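Local coordinates for protein BauA (Acinetobacter baumannii, PDB 6HCP) that probably carries iron-loaded siderophore, ferric preacinetobactin, across the outer membrane as a TonB-dependent transporter, at residues 303-308 / 347-352. Residues are numbered along the deposited sequence; the frame is centred on the assembly and turned at random.
With C8E ((hydroxyethyloxy)tri(ethyloxy)octane), chain B.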
ATOM      1  N   MET A 303      -4.145  -4.596 -58.717  1.00 33.76           N
ATOM      2  CA  MET A 303      -3.904  -5.766 -57.883  1.00 37.19           C
ATOM      3  C   MET A 303      -5.247  -6.361 -57.456  1.00 31.49           C
ATOM      4  O   MET A 303      -6.239  -5.652 -57.356  1.00 35.53           O
ATOM      5  CB  MET A 303      -3.057  -5.390 -56.657  1.00 35.67           C
ATOM      6  CG  MET A 303      -3.829  -4.679 -55.569  1.00 60.72           C
ATOM      7  SD  MET A 303      -3.961  -5.677 -54.059  1.00 80.34           S
ATOM      8  CE  MET A 303      -2.221  -5.818 -53.662  1.00 35.58           C
ATOM      9  N   ALA A 304      -5.267  -7.678 -57.267  1.00 32.36           N
ATOM     10  CA  ALA A 304      -6.407  -8.366 -56.699  1.00 34.98           C
ATOM     11  C   ALA A 304      -6.029  -8.871 -55.308  1.00 36.82           C
ATOM     12  O   ALA A 304      -4.868  -9.201 -55.055  1.00 36.19           O
ATOM     13  CB  ALA A 304      -6.848  -9.507 -57.577  1.00 35.40           C
ATOM     14  N   TYR A 305      -7.052  -9.085 -54.480  1.00 36.08           N
ATOM     15  CA  TYR A 305      -6.870  -9.707 -53.183  1.00 34.86           C
ATOM     16  C   TYR A 305      -8.119 -10.512 -52.838  1.00 33.87           C
ATOM     17  O   TYR A 305      -9.209 -10.241 -53.332  1.00 31.10           O
ATOM     18  CB  TYR A 305      -6.559  -8.653 -52.118  1.00 32.80           C
ATOM     19  CG  TYR A 305      -7.759  -7.839 -51.686  1.00 33.14           C
ATOM     20  CD1 TYR A 305      -8.574  -8.269 -50.656  1.00 34.38           C
ATOM     21  CD2 TYR A 305      -8.069  -6.636 -52.288  1.00 36.44           C
ATOM     22  CE1 TYR A 305      -9.696  -7.552 -50.275  1.00 34.57           C
ATOM     23  CE2 TYR A 305      -9.167  -5.885 -51.894  1.00 37.63           C
ATOM     24  CZ  TYR A 305      -9.979  -6.343 -50.874  1.00 34.61           C
ATOM     25  OH  TYR A 305     -11.067  -5.624 -50.470  1.00 40.10           O
ATOM     26  N   ALA A 306      -7.916 -11.537 -52.011  1.00 33.20           N
ATOM     27  CA  ALA A 306      -9.002 -12.293 -51.457  1.00 36.01           C
ATOM     28  C   ALA A 306      -8.624 -12.719 -50.041  1.00 40.14           C
ATOM     29  O   ALA A 306      -7.473 -13.111 -49.788  1.00 32.77           O
ATOM     30  CB  ALA A 306      -9.303 -13.485 -52.325  1.00 36.51           C
ATOM     31  N   ALA A 307      -9.622 -12.696 -49.159  1.00 32.93           N
ATOM     32  CA  ALA A 307      -9.493 -13.163 -47.765  1.00 32.93           C
ATOM     33  C   ALA A 307     -10.706 -14.026 -47.430  1.00 32.99           C
ATOM     34  O   ALA A 307     -11.820 -13.720 -47.830  1.00 33.60           O
ATOM     35  CB  ALA A 307      -9.388 -11.974 -46.842  1.00 30.15           C
ATOM     36  N   TYR A 308     -10.446 -15.167 -46.791  1.00 28.41           N
ATOM     37  CA  TYR A 308     -11.440 -16.057 -46.309  1.00 29.82           C
ATOM     38  C   TYR A 308     -11.052 -16.491 -44.895  1.00 29.93           C
ATOM     39  O   TYR A 308      -9.888 -16.803 -44.633  1.00 32.35           O
ATOM     40  CB  TYR A 308     -11.565 -17.304 -47.192  1.00 36.41           C
ATOM     41  CG  TYR A 308     -12.557 -18.313 -46.668  1.00 43.21           C
ATOM     42  CD1 TYR A 308     -13.924 -18.102 -46.813  1.00 48.73           C
ATOM     43  CD2 TYR A 308     -12.150 -19.400 -45.906  1.00 47.07           C
ATOM     44  CE1 TYR A 308     -14.854 -18.989 -46.290  1.00 46.22           C
ATOM     45  CE2 TYR A 308     -13.068 -20.296 -45.374  1.00 43.99           C
ATOM     46  CZ  TYR A 308     -14.424 -20.091 -45.573  1.00 49.19           C
ATOM     47  OH  TYR A 308     -15.351 -20.923 -45.020  1.00 54.95           O
ATOM     48  N   SER A 347     -16.454 -15.953 -43.167  1.00 25.85           N
ATOM     49  CA  SER A 347     -16.390 -14.604 -43.648  1.00 28.43           C
ATOM     50  C   SER A 347     -15.409 -14.505 -44.818  1.00 26.93           C
ATOM     51  O   SER A 347     -14.452 -15.267 -44.946  1.00 29.92           O
ATOM     52  CB  SER A 347     -16.033 -13.632 -42.536  1.00 33.30           C
ATOM     53  OG  SER A 347     -14.821 -14.010 -41.956  1.00 42.46           O
ATOM     54  N   ALA A 348     -15.646 -13.511 -45.663  1.00 28.14           N
ATOM     55  CA  ALA A 348     -14.827 -13.334 -46.854  1.00 28.86           C
ATOM     56  C   ALA A 348     -14.846 -11.871 -47.257  1.00 28.39           C
ATOM     57  O   ALA A 348     -15.842 -11.168 -47.043  1.00 27.49           O
ATOM     58  CB  ALA A 348     -15.336 -14.238 -47.963  1.00 32.99           C
ATOM     59  N   ASP A 349     -13.776 -11.465 -47.937  1.00 26.87           N
ATOM     60  CA  ASP A 349     -13.600 -10.125 -48.448  1.00 29.80           C
ATOM     61  C   ASP A 349     -12.616 -10.226 -49.614  1.00 36.50           C
ATOM     62  O   ASP A 349     -11.484 -10.714 -49.412  1.00 35.43           O
ATOM     63  CB  ASP A 349     -13.063  -9.204 -47.350  1.00 31.90           C
ATOM     64  CG  ASP A 349     -12.776  -7.775 -47.774  1.00 38.68           C
ATOM     65  OD1 ASP A 349     -12.947  -7.457 -48.971  1.00 37.10           O
ATOM     66  OD2 ASP A 349     -12.387  -6.976 -46.890  1.00 38.70           O
ATOM     67  N   ALA A 350     -13.087  -9.897 -50.819  1.00 31.73           N
ATOM     68  CA  ALA A 350     -12.267  -9.975 -52.041  1.00 32.42           C
ATOM     69  C   ALA A 350     -12.500  -8.725 -52.884  1.00 30.11           C
ATOM     70  O   ALA A 350     -13.588  -8.157 -52.891  1.00 32.10           O
ATOM     71  CB  ALA A 350     -12.606 -11.228 -52.809  1.00 33.83           C
ATOM     72  N   GLY A 351     -11.462  -8.296 -53.607  1.00 30.87           N
ATOM     73  CA  GLY A 351     -11.604  -7.129 -54.430  1.00 33.67           C
ATOM     74  C   GLY A 351     -10.380  -6.846 -55.281  1.00 29.77           C
ATOM     75  O   GLY A 351      -9.490  -7.676 -55.432  1.00 29.66           O
ATOM     76  N   PHE A 352     -10.379  -5.627 -55.809  1.00 29.03           N
ATOM     77  CA  PHE A 352      -9.341  -5.109 -56.629  1.00 32.84           C
ATOM     78  C   PHE A 352      -8.976  -3.738 -56.090  1.00 32.74           C
ATOM     79  O   PHE A 352      -9.846  -2.996 -55.630  1.00 32.05           O
ATOM     80  CB  PHE A 352      -9.801  -4.976 -58.085  1.00 31.38           C
ATOM     81  CG  PHE A 352     -10.077  -6.291 -58.772  1.00 34.38           C
ATOM     82  CD1 PHE A 352      -9.062  -6.991 -59.403  1.00 43.52           C
ATOM     83  CD2 PHE A 352     -11.344  -6.844 -58.757  1.00 43.00           C
ATOM     84  CE1 PHE A 352      -9.308  -8.215 -60.009  1.00 40.85           C
ATOM     85  CE2 PHE A 352     -11.584  -8.078 -59.344  1.00 44.69           C
ATOM     86  CZ  PHE A 352     -10.559  -8.776 -59.936  1.00 38.61           C
TER
HETATM   87  C1  C8E B 829     -19.147  -2.373 -56.541  1.00 48.93           C
HETATM   88  C2  C8E B 829     -18.250  -3.316 -57.308  1.00 52.16           C
HETATM   89  C3  C8E B 829     -17.960  -4.609 -56.558  1.00 53.07           C
HETATM   90  C4  C8E B 829     -16.608  -5.214 -56.960  1.00 60.96           C
HETATM   91  C5  C8E B 829     -16.492  -6.681 -56.547  1.00 54.26           C
HETATM   92  C6  C8E B 829     -15.082  -7.224 -56.655  1.00 47.32           C
HETATM   93  C7  C8E B 829     -15.084  -8.720 -56.356  1.00 53.96           C
HETATM   94  C8  C8E B 829     -14.135  -9.493 -57.263  1.00 67.37           C
HETATM   95  O9  C8E B 829     -13.437 -10.537 -56.573  1.00 71.65           O
HETATM   96  C10 C8E B 829     -12.059 -10.575 -56.956  1.00 58.61           C
HETATM   97  C11 C8E B 829     -11.478 -11.951 -56.722  1.00 62.25           C
HETATM   98  O12 C8E B 829     -10.084 -11.775 -56.535  1.00 64.56           O
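The ring of Tyr305 lies down in the hollow left by Gly351 on the neighbouring strand. Gly351 N sits over the ring centre, 3.6 Å above its plane, and Ala350 C lies nearer the rim on the same face. Gly351 CA makes a CH-pi contact, 4.2 Å from the ring centroid. The torsion behind this places Tyr305 CG between the backbone N and the carbonyl carbon (chi1 75°). The ring can cross Gly351 because no side chain rises there. Beyond it, Tyr305 OH donates to Asp349 OD1 at 3.0 Å. It comes to the syn side, 33° out of the carboxylate plane. Asn368 ND2 of strand 361-381 also bonds OD1, so two donors grip this oxygen.

The strands are antiparallel neighbours in the transmembrane beta-barrel of a TonB-dependent receptor. Tyr305 with Gly351 and Ala307 with Asp349 are the hydrogen-bonded pairs. On this face, which also carries Ser347, the Ser347 hydroxyl bonds Phe122 O of the plug domain, so the face looks into the barrel.

The other face has low bumps between larger rings. Ala306 CB meets Ala350 CB at 4.0 Å. Ala304 CB touches the Phe352 ring obliquely, 3.7 Å from CE1. Tyr308 stands at the far end with CG anti to the backbone N (chi1 177°), and Ala348 CB comes to its ring edge, 4.3 Å from CD1. A C8E detergent molecule runs past the small Ala350 side chain. Its C10 reaches Phe352 CE2 at 3.5 Å, consistent with a surface turned to the membrane.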